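Local coordinates for cellulose 1,4-beta-cellobiosidase (Clostridium thermocellum, PDB 3ZQX), which probably helps a cellulosomal cellobiohydrolase to bind cellulose, the crystallised piece being its family 3b carbohydrate-binding module rather than its catalytic part, at residues Lys20-Val26 against Gln93-Phe99; Lys4-Glu10 against Ile121-Tyr127; Gln13-Ile19 against Trp106-Ser112; Ile38-Phe44 against His77-Phe83. The protein carries 1 engineered substitution. All blocks are in the same frame, centred on the assembly; numbering follows the deposited sequence.

Overall arrangement
The module is a beta sandwich with no helix. Contacts 1, 2 and 3 belong to one antiparallel sheet and contact 4 to the sheet facing it. Strand 15-27 serves both contact 1 and contact 3, and strand 3-9 of contact 2 lies beside it. Contact 4 is the most buried: its L40 and Y42 meet F23, I25 and F99 from contact 1 and V5 and Y7 from contact 2. Contacts 1 and 2 each have an aromatic stack on the inner side and a salt bridge toward the outside. Contact 3 is the most exposed. It lies at one end of the sandwich, is mostly polar, and reaches the calcium ion through D110.

Contact 1. Residues Lys20-Val26 against Gln93-Phe99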
# COMPACT_ATOMS: atom_id res chain seq x y z
N LYS A 20 5.72 -1.63 -8.54
CA LYS A 20 4.38 -1.87 -9.07
C LYS A 20 3.79 -3.15 -8.50
O LYS A 20 4.40 -4.22 -8.59
CB LYS A 20 4.43 -1.96 -10.60
CG LYS A 20 3.08 -2.13 -11.27
CD LYS A 20 3.18 -2.17 -12.78
CE LYS A 20 1.82 -2.35 -13.43
NZ LYS A 20 1.90 -2.38 -14.90
N GLY A 21 2.55 -3.07 -8.04
CA GLY A 21 1.85 -4.22 -7.51
C GLY A 21 0.40 -3.88 -7.34
O GLY A 21 -0.11 -2.93 -7.96
N LYS A 22 -0.30 -4.68 -6.54
CA LYS A 22 -1.69 -4.39 -6.21
C LYS A 22 -1.93 -4.67 -4.74
O LYS A 22 -1.30 -5.55 -4.15
CB LYS A 22 -2.65 -5.25 -7.03
CG LYS A 22 -2.44 -5.20 -8.54
CD LYS A 22 -3.52 -5.96 -9.29
CE LYS A 22 -3.27 -5.93 -10.79
NZ LYS A 22 -4.41 -6.54 -11.53
N PHE A 23 -2.87 -3.92 -4.18
CA PHE A 23 -3.40 -4.17 -2.85
C PHE A 23 -4.87 -4.55 -2.95
O PHE A 23 -5.53 -4.28 -3.95
CB PHE A 23 -3.34 -2.93 -1.94
CG PHE A 23 -1.99 -2.28 -1.86
CD1 PHE A 23 -0.88 -2.97 -1.41
CD2 PHE A 23 -1.84 -0.94 -2.20
CE1 PHE A 23 0.36 -2.34 -1.32
CE2 PHE A 23 -0.61 -0.31 -2.12
CZ PHE A 23 0.49 -1.02 -1.67
N ASN A 24 -5.38 -5.21 -1.92
CA ASN A 24 -6.82 -5.39 -1.76
C ASN A 24 -7.09 -5.28 -0.27
O ASN A 24 -6.49 -6.02 0.50
CB ASN A 24 -7.21 -6.78 -2.29
CG ASN A 24 -8.69 -7.06 -2.17
OD1 ASN A 24 -9.52 -6.15 -2.22
ND2 ASN A 24 -9.03 -8.34 -2.02
N ILE A 25 -8.00 -4.40 0.13
CA ILE A 25 -8.35 -4.28 1.54
C ILE A 25 -9.66 -5.02 1.77
O ILE A 25 -10.67 -4.71 1.15
CB ILE A 25 -8.48 -2.81 1.99
CG1 ILE A 25 -7.13 -2.10 1.83
CG2 ILE A 25 -8.97 -2.74 3.43
CD1 ILE A 25 -7.20 -0.61 2.02
N VAL A 26 -9.62 -6.00 2.66
CA VAL A 26 -10.76 -6.88 2.90
C VAL A 26 -11.26 -6.66 4.32
O VAL A 26 -10.47 -6.71 5.26
CB VAL A 26 -10.37 -8.36 2.72
CG1 VAL A 26 -11.57 -9.25 2.93
CG2 VAL A 26 -9.77 -8.59 1.33
N GLN A 93 -14.89 -5.85 0.30
CA GLN A 93 -13.50 -5.57 -0.03
C GLN A 93 -13.44 -4.42 -1.01
O GLN A 93 -14.42 -4.14 -1.71
CB GLN A 93 -12.82 -6.80 -0.62
CG GLN A 93 -13.44 -7.30 -1.90
CD GLN A 93 -12.58 -8.36 -2.56
OE1 GLN A 93 -11.88 -9.11 -1.89
NE2 GLN A 93 -12.60 -8.40 -3.89
N THR A 94 -12.29 -3.78 -1.10
CA THR A 94 -12.09 -2.75 -2.10
C THR A 94 -12.01 -3.32 -3.50
O THR A 94 -12.38 -2.66 -4.47
CB THR A 94 -10.80 -1.95 -1.84
OG1 THR A 94 -9.67 -2.83 -1.76
CG2 THR A 94 -10.90 -1.16 -0.55
N GLY A 95 -11.54 -4.56 -3.61
CA GLY A 95 -11.04 -5.04 -4.88
C GLY A 95 -9.66 -4.46 -5.14
O GLY A 95 -9.12 -3.71 -4.32
N GLU A 96 -9.09 -4.79 -6.28
CA GLU A 96 -7.71 -4.40 -6.55
C GLU A 96 -7.50 -2.90 -6.47
O GLU A 96 -8.31 -2.10 -6.97
CB GLU A 96 -7.27 -4.92 -7.91
CG GLU A 96 -8.02 -4.32 -9.09
CD GLU A 96 -7.52 -4.83 -10.42
OE1 GLU A 96 -6.32 -4.66 -10.72
OE2 GLU A 96 -8.33 -5.38 -11.19
N ILE A 97 -6.42 -2.52 -5.80
CA ILE A 97 -5.92 -1.16 -5.88
C ILE A 97 -4.56 -1.28 -6.54
O ILE A 97 -3.58 -1.67 -5.91
CB ILE A 97 -5.77 -0.53 -4.48
CG1 ILE A 97 -7.09 -0.60 -3.70
CG2 ILE A 97 -5.27 0.90 -4.59
CD1 ILE A 97 -6.98 -0.19 -2.24
N GLN A 98 -4.48 -0.90 -7.81
CA GLN A 98 -3.21 -0.96 -8.50
C GLN A 98 -2.34 0.15 -7.96
O GLN A 98 -2.83 1.24 -7.63
CB GLN A 98 -3.41 -0.81 -10.00
CG GLN A 98 -4.17 -1.98 -10.59
CD GLN A 98 -4.29 -1.94 -12.09
OE1 GLN A 98 -3.62 -1.15 -12.78
NE2 GLN A 98 -5.13 -2.80 -12.63
N PHE A 99 -1.04 -0.11 -7.84
CA PHE A 99 -0.14 0.95 -7.43
C PHE A 99 1.16 0.93 -8.19
O PHE A 99 1.72 -0.14 -8.47
CB PHE A 99 0.11 0.97 -5.91
CG PHE A 99 1.00 -0.14 -5.38
CD1 PHE A 99 0.49 -1.41 -5.13
CD2 PHE A 99 2.33 0.11 -5.08
CE1 PHE A 99 1.30 -2.41 -4.62
CE2 PHE A 99 3.14 -0.88 -4.56
CZ PHE A 99 2.63 -2.14 -4.33
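The rings of F23 and F99 form an offset stack, centroids 4.0 Å apart and planes at 3°. The opposite face of F99 lies on the backbone of K20 and G21. A beta carbon on G21 would sit 3.0 Å from F99 CE1, so glycine leaves room for the ring. I97 lies beside F23 (CB to CB 4.3 Å) and I25 (CD1 to CD1 4.3 Å). The two strands run antiparallel. G21 pairs with F99 and F23 with I97, each by two backbone hydrogen bonds. After F23 the register slips by one residue. T94 N donates to I25 O (2.9 Å) and I25 N donates to T94 OG1 (3.0 Å), a side chain in place of a carbonyl. G95, at phi 76° and psi near 180°, has angles that call for glycine. On the other face, K22 NZ makes a salt bridge to E96 OE1 (2.8 Å), which also accepts from Q98 NE2 (2.9 Å). N24 ND2 reaches Q93 OE1 (3.0 Å). The chemistry is thus two-sided: the F23, I97 and F99 side is apolar and faces the sandwich core, where F23 meets L40, Y42 and L81, while the K22 side is polar and partly exposed.

Contact 2. Residues Lys4-Glu10 against Ile121-Tyr127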
# COMPACT_ATOMS: atom_id res chain seq x y z
N LYS A 4 -7.97 -6.32 6.66
CA LYS A 4 -6.66 -6.87 6.33
C LYS A 4 -6.27 -6.44 4.92
O LYS A 4 -7.11 -5.96 4.15
CB LYS A 4 -6.67 -8.40 6.41
CG LYS A 4 -7.55 -9.08 5.37
CD LYS A 4 -7.51 -10.60 5.49
CE LYS A 4 -8.35 -11.26 4.42
NZ LYS A 4 -8.36 -12.75 4.52
N VAL A 5 -4.99 -6.63 4.58
CA VAL A 5 -4.48 -6.34 3.25
C VAL A 5 -4.01 -7.60 2.57
O VAL A 5 -3.30 -8.41 3.18
CB VAL A 5 -3.26 -5.39 3.30
CG1 VAL A 5 -2.67 -5.19 1.91
CG2 VAL A 5 -3.65 -4.06 3.92
N GLN A 6 -4.38 -7.73 1.30
CA GLN A 6 -3.75 -8.68 0.40
C GLN A 6 -2.89 -7.91 -0.59
O GLN A 6 -3.17 -6.76 -0.92
CB GLN A 6 -4.79 -9.48 -0.37
CG GLN A 6 -5.82 -10.12 0.52
CD GLN A 6 -6.71 -11.05 -0.24
OE1 GLN A 6 -7.24 -10.69 -1.30
NE2 GLN A 6 -6.87 -12.26 0.26
N TYR A 7 -1.83 -8.56 -1.05
CA TYR A 7 -0.84 -7.96 -1.93
C TYR A 7 -0.46 -8.93 -3.02
O TYR A 7 -0.50 -10.15 -2.82
CB TYR A 7 0.40 -7.63 -1.10
CG TYR A 7 1.73 -7.40 -1.81
CD1 TYR A 7 2.07 -6.16 -2.32
CD2 TYR A 7 2.68 -8.42 -1.89
CE1 TYR A 7 3.31 -5.94 -2.92
CE2 TYR A 7 3.91 -8.20 -2.49
CZ TYR A 7 4.23 -6.96 -2.99
OH TYR A 7 5.47 -6.77 -3.57
N LEU A 8 -0.08 -8.38 -4.16
CA LEU A 8 0.70 -9.10 -5.15
C LEU A 8 1.68 -8.12 -5.79
O LEU A 8 1.46 -6.91 -5.81
CB LEU A 8 -0.18 -9.79 -6.19
CG LEU A 8 -1.01 -8.93 -7.14
CD1 LEU A 8 -0.19 -8.43 -8.31
CD2 LEU A 8 -2.22 -9.70 -7.64
N CYS A 9 2.78 -8.68 -6.28
CA CYS A 9 3.86 -7.92 -6.90
C CYS A 9 3.80 -8.10 -8.41
O CYS A 9 3.70 -9.22 -8.90
CB CYS A 9 5.20 -8.44 -6.39
SG CYS A 9 6.62 -7.58 -7.04
N GLU A 10 3.88 -7.00 -9.14
CA GLU A 10 3.96 -7.04 -10.60
C GLU A 10 5.39 -6.82 -11.08
O GLU A 10 5.92 -7.65 -11.83
CB GLU A 10 2.94 -6.13 -11.28
CG GLU A 10 1.53 -6.68 -11.13
CD GLU A 10 0.50 -5.98 -11.99
OE1 GLU A 10 0.64 -4.77 -12.24
OE2 GLU A 10 -0.46 -6.66 -12.42
N ILE A 121 5.38 -13.15 -4.57
CA ILE A 121 3.93 -13.21 -4.44
C ILE A 121 3.34 -12.62 -5.72
O ILE A 121 3.34 -11.41 -5.93
CB ILE A 121 3.46 -12.37 -3.23
CG1 ILE A 121 4.11 -12.91 -1.96
CG2 ILE A 121 1.95 -12.40 -3.12
CD1 ILE A 121 3.80 -12.13 -0.71
N LYS A 122 2.85 -13.51 -6.58
CA LYS A 122 2.29 -13.10 -7.87
C LYS A 122 0.78 -13.14 -7.95
O LYS A 122 0.20 -12.64 -8.90
CB LYS A 122 2.89 -13.93 -9.01
CG LYS A 122 4.40 -13.82 -9.12
CD LYS A 122 4.82 -12.39 -9.44
CE LYS A 122 4.31 -11.96 -10.81
NZ LYS A 122 4.79 -10.60 -11.18
N ALA A 123 0.15 -13.70 -6.92
CA ALA A 123 -1.30 -13.77 -6.80
C ALA A 123 -1.64 -13.23 -5.43
O ALA A 123 -0.85 -13.34 -4.49
CB ALA A 123 -1.78 -15.21 -6.93
N PHE A 124 -2.82 -12.64 -5.30
CA PHE A 124 -3.18 -12.03 -4.03
C PHE A 124 -3.05 -13.01 -2.88
O PHE A 124 -3.55 -14.13 -2.94
CB PHE A 124 -4.62 -11.51 -4.05
CG PHE A 124 -4.76 -10.13 -4.63
CD1 PHE A 124 -4.06 -9.05 -4.11
CD2 PHE A 124 -5.64 -9.91 -5.67
CE1 PHE A 124 -4.22 -7.78 -4.65
CE2 PHE A 124 -5.81 -8.65 -6.21
CZ PHE A 124 -5.10 -7.58 -5.70
N GLN A 125 -2.37 -12.56 -1.83
CA GLN A 125 -2.39 -13.28 -0.57
C GLN A 125 -2.39 -12.30 0.59
O GLN A 125 -1.88 -11.18 0.48
CB GLN A 125 -1.24 -14.28 -0.47
CG GLN A 125 0.12 -13.69 -0.22
CD GLN A 125 1.19 -14.76 -0.18
OE1 GLN A 125 1.29 -15.59 -1.09
NE2 GLN A 125 1.99 -14.77 0.88
N ASP A 126 -3.01 -12.71 1.69
CA ASP A 126 -2.96 -11.93 2.91
C ASP A 126 -1.50 -11.65 3.20
O ASP A 126 -0.66 -12.55 3.15
CB ASP A 126 -3.56 -12.71 4.08
CG ASP A 126 -5.06 -12.94 3.93
OD1 ASP A 126 -5.68 -12.45 2.97
OD2 ASP A 126 -5.62 -13.63 4.81
N TYR A 127 -1.18 -10.39 3.48
CA TYR A 127 0.21 -10.00 3.52
C TYR A 127 0.49 -9.09 4.70
O TYR A 127 -0.00 -7.96 4.75
CB TYR A 127 0.55 -9.28 2.22
CG TYR A 127 2.02 -8.98 1.98
CD1 TYR A 127 2.97 -9.98 2.01
CD2 TYR A 127 2.44 -7.69 1.69
CE1 TYR A 127 4.30 -9.71 1.76
CE2 TYR A 127 3.77 -7.40 1.42
CZ TYR A 127 4.69 -8.42 1.47
OH TYR A 127 6.02 -8.18 1.21
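This is a short antiparallel edge pairing. Segment 121-127 is mostly loop and lies along strand 3-9, extending one sheet of the beta sandwich. The ladder itself has two pairs, Q6 with D126 and Y7 with Q125. Y7 N donates to Q125 O (3.0 Å) and Q125 N donates to Y7 O (3.2 Å). Y127 N to V5 O (2.9 Å) and C9 N to I121 O (2.8 Å) carry the backbone bonding past both ends of the ladder. On the inner side Y7 and Y127 form an offset stack, with centroids 4.4 Å apart and planes at 15°. I121 CD1 closes on the edge of the Y7 ring, 4.1 Å from Y7 CD2. On the other side L8 CD2 sits over the F124 ring, 3.8 Å from its centroid, in a CH-pi contact. The polar groups lie near the ends. D126 OD2 takes a salt bridge from K4 NZ (2.9 Å), and D126 OD1 accepts from Q6 NE2 (3.0 Å). At the far end K122 NZ donates to C9 O (2.9 Å). The tyrosine hydroxyls are held by loop residues: Y127 OH bonds to S116 O and Y7 OH to D118 N. Strand 15-27 pairs with the other edge of strand 3-9, and V5 packs inward on V130 and L132 of strand 130-134 in the facing sheet.

Contact 3. Residues Gln13-Ile19 against Trp106-Ser112; sequences QTSTQEI and WSFHDQS. Engineered in segment 106-112: W106 (natural residue Asn). With CA (calcium ion), chain B.
The backbone D110 O, not the carboxylate, binds the calcium ion at 2.4 Å. Water 3 binds the same ion at 2.5 Å and is weakly bonded to H109 ND1 (3.4 Å). H109 NE2 is hydrogen-bonded to I101 O of strand 97-103. The segments are antiparallel over two pairs. S15 faces D110 (CA-CA 5.0 Å, non-hydrogen-bonded) and T16 faces H109 (CA-CA 5.4 Å, hydrogen-bonded). H109 N donates to T16 O (2.7 Å); T16 N to H109 O is weak (3.3 Å). Q111 N donates to T14 O and Q111 NE2 to Q13 O, both at 2.8 Å. T16 OG1 accepts from E18 N (3.0 Å) in an ST turn. D110, chi1 t, accepts at OD1 from S112 N (2.9 Å) in an Asx turn. I19 packs on one face of the H109 ring (chi1 m) by CH-pi, I19 CG1 3.7 Å from the centroid. Q17 CG makes a CH-pi contact with F108, 3.8 Å from its centroid. Q17 NE2 donates to W106 O (2.9 Å), and water 2 joins Q17 O and S107 O (2.7 Å each). Engineered W106, naturally Asn, has positive phi and psi (64°/31°). T45, E47, N113 and D114 complete this calcium site at one end of the CBM3 sandwich.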
# COMPACT_ATOMS: atom_id res chain seq x y z
N GLN A 13 11.71 -6.82 -10.69
CA GLN A 13 13.12 -6.50 -10.90
C GLN A 13 13.66 -5.67 -9.75
O GLN A 13 13.01 -4.73 -9.32
CB GLN A 13 13.29 -5.72 -12.21
CG GLN A 13 13.03 -6.52 -13.47
CD GLN A 13 14.20 -7.41 -13.84
OE1 GLN A 13 15.16 -6.97 -14.46
NE2 GLN A 13 14.12 -8.68 -13.45
N THR A 14 14.84 -6.04 -9.27
CA THR A 14 15.52 -5.29 -8.22
C THR A 14 15.61 -3.82 -8.60
O THR A 14 15.18 -2.92 -7.86
CB THR A 14 16.94 -5.86 -7.96
OG1 THR A 14 16.83 -7.21 -7.49
CG2 THR A 14 17.68 -5.03 -6.92
N SER A 15 16.14 -3.58 -9.79
CA SER A 15 16.36 -2.24 -10.29
C SER A 15 15.24 -1.89 -11.26
O SER A 15 15.08 -2.54 -12.30
CB SER A 15 17.71 -2.15 -10.99
OG SER A 15 17.85 -0.91 -11.65
N THR A 16 14.42 -0.90 -10.91
CA THR A 16 13.32 -0.50 -11.76
C THR A 16 12.94 0.94 -11.48
O THR A 16 13.11 1.41 -10.36
CB THR A 16 12.08 -1.39 -11.53
OG1 THR A 16 10.99 -0.93 -12.34
CG2 THR A 16 11.64 -1.36 -10.07
N GLN A 17 12.39 1.61 -12.49
CA GLN A 17 11.86 2.94 -12.29
C GLN A 17 10.48 2.94 -11.63
O GLN A 17 10.00 3.99 -11.21
CB GLN A 17 11.81 3.69 -13.61
CG GLN A 17 13.17 3.94 -14.20
CD GLN A 17 13.10 4.18 -15.68
OE1 GLN A 17 12.63 3.33 -16.43
NE2 GLN A 17 13.52 5.36 -16.12
N GLU A 18 9.82 1.78 -11.59
CA GLU A 18 8.48 1.70 -11.03
C GLU A 18 8.34 0.53 -10.07
O GLU A 18 8.36 -0.63 -10.48
CB GLU A 18 7.45 1.56 -12.15
CG GLU A 18 7.37 2.79 -13.04
CD GLU A 18 6.27 2.69 -14.09
OE1 GLU A 18 5.92 1.57 -14.49
OE2 GLU A 18 5.76 3.75 -14.50
N ILE A 19 8.14 0.82 -8.78
CA ILE A 19 7.57 -0.18 -7.89
C ILE A 19 6.15 -0.39 -8.37
O ILE A 19 5.48 0.59 -8.68
CB ILE A 19 7.58 0.31 -6.42
CG1 ILE A 19 9.01 0.56 -5.93
CG2 ILE A 19 6.84 -0.67 -5.53
CD1 ILE A 19 9.08 1.24 -4.57
N TRP A 106 12.23 10.01 -13.06
CA TRP A 106 12.36 8.66 -13.62
C TRP A 106 13.66 7.97 -13.20
O TRP A 106 14.17 7.11 -13.90
CB TRP A 106 12.15 8.66 -15.14
CG TRP A 106 10.72 8.92 -15.51
CD1 TRP A 106 10.18 10.10 -15.91
CD2 TRP A 106 9.66 7.96 -15.51
NE1 TRP A 106 8.83 9.94 -16.15
CE2 TRP A 106 8.49 8.64 -15.92
CE3 TRP A 106 9.58 6.61 -15.19
CZ2 TRP A 106 7.26 7.99 -16.02
CZ3 TRP A 106 8.36 5.97 -15.30
CH2 TRP A 106 7.21 6.66 -15.71
N SER A 107 14.14 8.31 -12.00
CA SER A 107 15.26 7.60 -11.39
C SER A 107 14.90 6.16 -11.06
O SER A 107 13.73 5.80 -10.97
CB SER A 107 15.70 8.29 -10.10
OG SER A 107 16.21 9.59 -10.34
N PHE A 108 15.93 5.33 -10.88
CA PHE A 108 15.74 3.92 -10.54
C PHE A 108 15.66 3.66 -9.04
O PHE A 108 16.52 4.12 -8.28
CB PHE A 108 16.87 3.08 -11.12
CG PHE A 108 16.82 2.90 -12.60
CD1 PHE A 108 17.28 3.89 -13.45
CD2 PHE A 108 16.30 1.74 -13.16
CE1 PHE A 108 17.23 3.72 -14.83
CE2 PHE A 108 16.25 1.57 -14.53
CZ PHE A 108 16.72 2.56 -15.36
N HIS A 109 14.65 2.90 -8.64
CA HIS A 109 14.62 2.29 -7.32
C HIS A 109 15.56 1.11 -7.23
O HIS A 109 15.85 0.45 -8.23
CB HIS A 109 13.25 1.68 -7.04
CG HIS A 109 12.11 2.64 -7.03
ND1 HIS A 109 11.81 3.43 -5.95
CD2 HIS A 109 11.13 2.85 -7.95
CE1 HIS A 109 10.71 4.12 -6.21
NE2 HIS A 109 10.28 3.79 -7.42
N ASP A 110 15.98 0.81 -6.00
CA ASP A 110 16.49 -0.51 -5.64
C ASP A 110 15.42 -1.13 -4.74
O ASP A 110 15.20 -0.66 -3.63
CB ASP A 110 17.80 -0.36 -4.87
CG ASP A 110 18.37 -1.69 -4.40
OD1 ASP A 110 17.73 -2.74 -4.56
OD2 ASP A 110 19.49 -1.66 -3.85
N GLN A 111 14.73 -2.15 -5.23
CA GLN A 111 13.67 -2.76 -4.43
C GLN A 111 14.19 -3.76 -3.42
O GLN A 111 13.45 -4.16 -2.52
CB GLN A 111 12.64 -3.46 -5.32
CG GLN A 111 11.96 -2.56 -6.32
CD GLN A 111 10.66 -3.16 -6.82
OE1 GLN A 111 9.61 -2.95 -6.21
NE2 GLN A 111 10.73 -3.91 -7.91
N SER A 112 15.45 -4.17 -3.54
CA SER A 112 15.96 -5.25 -2.69
C SER A 112 16.07 -4.87 -1.23
O SER A 112 16.15 -5.72 -0.39
CB SER A 112 17.30 -5.80 -3.23
OG SER A 112 18.32 -4.88 -3.04
CA CA B . 14.81 0.99 -1.93
O HOH W 1 18.72 0.25 -8.61
O HOH W 2 11.11 6.48 -11.38
O HOH W 3 12.94 1.34 -3.58

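Contact 4. Residues Ile38-Phe44 against His77-Phe83; sequences IVLRYYF and HYLQLEF
Strands 38-43 and 78-83 form a regular antiparallel ladder inside one sheet of the beta sandwich, at 161°, with axes 4.4 Å apart at closest. Hydrogen-bonded pairs are L40/L81 (L40 N to L81 O 2.9 Å, L81 N to L40 O 2.8 Å) and Y42/L79 (Y42 N to L79 O and L79 N to Y42 O, both 2.9 Å). R41/Q80 and Y43/Y78 are non-hydrogen-bonded. F44 N to H77 O (3.1 Å) extends the ladder. At the other end water 4 bridges I38 O (2.7 Å) and F83 N (3.0 Å). Among side chains, Q80 OE1 accepts from R41 NE (2.8 Å) and R41 NH2 (2.9 Å), and H77 ND1 donates to F44 O (2.9 Å). The R41 guanidinium (chi1 m, extended beyond) lies flat on Y78 (chi1 p), centres 4.2 Å apart, planes at 12°. The edge of H77 (chi1 t) meets the face of F44 (chi1 p) in a T-shaped pair, centroids 4.8 Å apart. Apolar contacts are L40 CB to L81 CB (4.2 Å) and Y42 CB to L79 CB (4.3 Å), on the face that packs on F23 of strand 15-27 in the facing sheet. Strand 130-134 flanks strand 38-43, and strand 66-71 flanks strand 78-83.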
# COMPACT_ATOMS: atom_id res chain seq x y z
N ILE A 38 -9.19 4.72 7.49
CA ILE A 38 -8.17 3.69 7.36
C ILE A 38 -6.91 4.22 6.66
O ILE A 38 -7.02 4.94 5.67
CB ILE A 38 -8.76 2.47 6.61
CG1 ILE A 38 -9.85 1.82 7.46
CG2 ILE A 38 -7.68 1.48 6.23
CD1 ILE A 38 -10.73 0.83 6.73
N VAL A 39 -5.75 3.88 7.20
CA VAL A 39 -4.46 4.27 6.65
C VAL A 39 -3.70 3.01 6.28
O VAL A 39 -3.55 2.11 7.11
CB VAL A 39 -3.65 5.06 7.70
CG1 VAL A 39 -2.24 5.33 7.21
CG2 VAL A 39 -4.36 6.36 8.07
N LEU A 40 -3.23 2.94 5.04
CA LEU A 40 -2.41 1.83 4.56
C LEU A 40 -0.97 2.30 4.36
O LEU A 40 -0.75 3.41 3.86
CB LEU A 40 -2.98 1.29 3.24
CG LEU A 40 -2.21 0.19 2.50
CD1 LEU A 40 -3.16 -0.68 1.67
CD2 LEU A 40 -1.10 0.75 1.64
N ARG A 41 0.01 1.48 4.74
CA ARG A 41 1.41 1.82 4.47
C ARG A 41 2.18 0.67 3.81
O ARG A 41 2.11 -0.48 4.26
CB ARG A 41 2.14 2.27 5.74
CG ARG A 41 1.57 3.56 6.29
CD ARG A 41 2.25 4.02 7.57
NE ARG A 41 1.67 5.31 7.97
CZ ARG A 41 1.88 5.91 9.13
NH1 ARG A 41 2.63 5.34 10.05
NH2 ARG A 41 1.32 7.09 9.37
N TYR A 42 2.88 1.03 2.74
CA TYR A 42 3.80 0.15 2.02
C TYR A 42 5.21 0.69 2.22
O TYR A 42 5.50 1.82 1.82
CB TYR A 42 3.43 0.11 0.53
CG TYR A 42 4.40 -0.69 -0.33
CD1 TYR A 42 5.56 -0.12 -0.84
CD2 TYR A 42 4.14 -2.03 -0.64
CE1 TYR A 42 6.44 -0.86 -1.61
CE2 TYR A 42 5.02 -2.77 -1.40
CZ TYR A 42 6.17 -2.19 -1.89
OH TYR A 42 7.02 -2.96 -2.65
N TYR A 43 6.06 -0.10 2.86
CA TYR A 43 7.37 0.35 3.32
C TYR A 43 8.45 0.12 2.28
O TYR A 43 8.61 -1.00 1.78
CB TYR A 43 7.73 -0.35 4.64
CG TYR A 43 6.72 -0.05 5.72
CD1 TYR A 43 6.83 1.11 6.48
CD2 TYR A 43 5.61 -0.87 5.93
CE1 TYR A 43 5.89 1.42 7.45
CE2 TYR A 43 4.66 -0.57 6.89
CZ TYR A 43 4.81 0.57 7.65
OH TYR A 43 3.85 0.85 8.59
N PHE A 44 9.18 1.18 1.95
CA PHE A 44 10.28 1.07 1.01
C PHE A 44 11.28 2.16 1.32
O PHE A 44 10.93 3.22 1.83
CB PHE A 44 9.78 1.17 -0.44
CG PHE A 44 9.38 2.56 -0.88
CD1 PHE A 44 8.14 3.10 -0.55
CD2 PHE A 44 10.25 3.33 -1.64
CE1 PHE A 44 7.78 4.37 -0.98
CE2 PHE A 44 9.90 4.61 -2.07
CZ PHE A 44 8.65 5.12 -1.75
N HIS A 77 10.59 4.47 6.12
CA HIS A 77 9.94 5.21 5.04
C HIS A 77 8.83 4.40 4.37
O HIS A 77 8.91 3.16 4.27
CB HIS A 77 11.01 5.63 4.03
CG HIS A 77 10.50 6.50 2.94
ND1 HIS A 77 10.18 6.03 1.68
CD2 HIS A 77 10.27 7.84 2.90
CE1 HIS A 77 9.75 7.03 0.93
NE2 HIS A 77 9.80 8.14 1.65
N TYR A 78 7.80 5.09 3.88
CA TYR A 78 6.67 4.42 3.24
C TYR A 78 5.90 5.31 2.28
O TYR A 78 5.92 6.54 2.36
CB TYR A 78 5.66 3.89 4.30
CG TYR A 78 5.27 4.95 5.31
CD1 TYR A 78 4.26 5.87 5.05
CD2 TYR A 78 5.94 5.05 6.52
CE1 TYR A 78 3.94 6.87 5.96
CE2 TYR A 78 5.62 6.04 7.45
CZ TYR A 78 4.63 6.94 7.17
OH TYR A 78 4.29 7.94 8.04
N LEU A 79 5.19 4.63 1.37
CA LEU A 79 3.99 5.14 0.75
C LEU A 79 2.83 4.97 1.72
O LEU A 79 2.64 3.89 2.29
CB LEU A 79 3.65 4.31 -0.50
CG LEU A 79 2.24 4.50 -1.08
CD1 LEU A 79 2.09 5.87 -1.72
CD2 LEU A 79 1.90 3.38 -2.05
N GLN A 80 2.04 6.03 1.90
CA GLN A 80 0.82 5.97 2.67
C GLN A 80 -0.37 6.19 1.73
O GLN A 80 -0.36 7.10 0.89
CB GLN A 80 0.82 7.06 3.74
CG GLN A 80 -0.50 7.20 4.49
CD GLN A 80 -0.32 7.94 5.79
OE1 GLN A 80 0.43 7.50 6.65
NE2 GLN A 80 -0.98 9.09 5.94
N LEU A 81 -1.38 5.35 1.88
CA LEU A 81 -2.66 5.60 1.24
C LEU A 81 -3.71 5.89 2.27
O LEU A 81 -3.92 5.11 3.22
CB LEU A 81 -3.13 4.43 0.38
CG LEU A 81 -2.28 4.14 -0.84
CD1 LEU A 81 -2.88 2.98 -1.61
CD2 LEU A 81 -2.16 5.38 -1.72
N GLU A 82 -4.35 7.03 2.09
CA GLU A 82 -5.58 7.37 2.78
C GLU A 82 -6.67 7.44 1.72
O GLU A 82 -6.41 7.23 0.53
CB GLU A 82 -5.42 8.68 3.54
CG GLU A 82 -4.54 8.50 4.77
CD GLU A 82 -4.14 9.80 5.41
OE1 GLU A 82 -3.36 10.54 4.79
OE2 GLU A 82 -4.60 10.08 6.54
N PHE A 83 -7.90 7.71 2.15
CA PHE A 83 -9.06 7.57 1.29
C PHE A 83 -10.07 8.65 1.60
O PHE A 83 -10.16 9.14 2.71
CB PHE A 83 -9.73 6.21 1.51
CG PHE A 83 -8.80 5.04 1.33
CD1 PHE A 83 -8.02 4.60 2.39
CD2 PHE A 83 -8.69 4.41 0.11
CE1 PHE A 83 -7.13 3.55 2.21
CE2 PHE A 83 -7.81 3.35 -0.07
CZ PHE A 83 -7.03 2.92 0.98
O HOH W 4 -7.94 7.44 5.10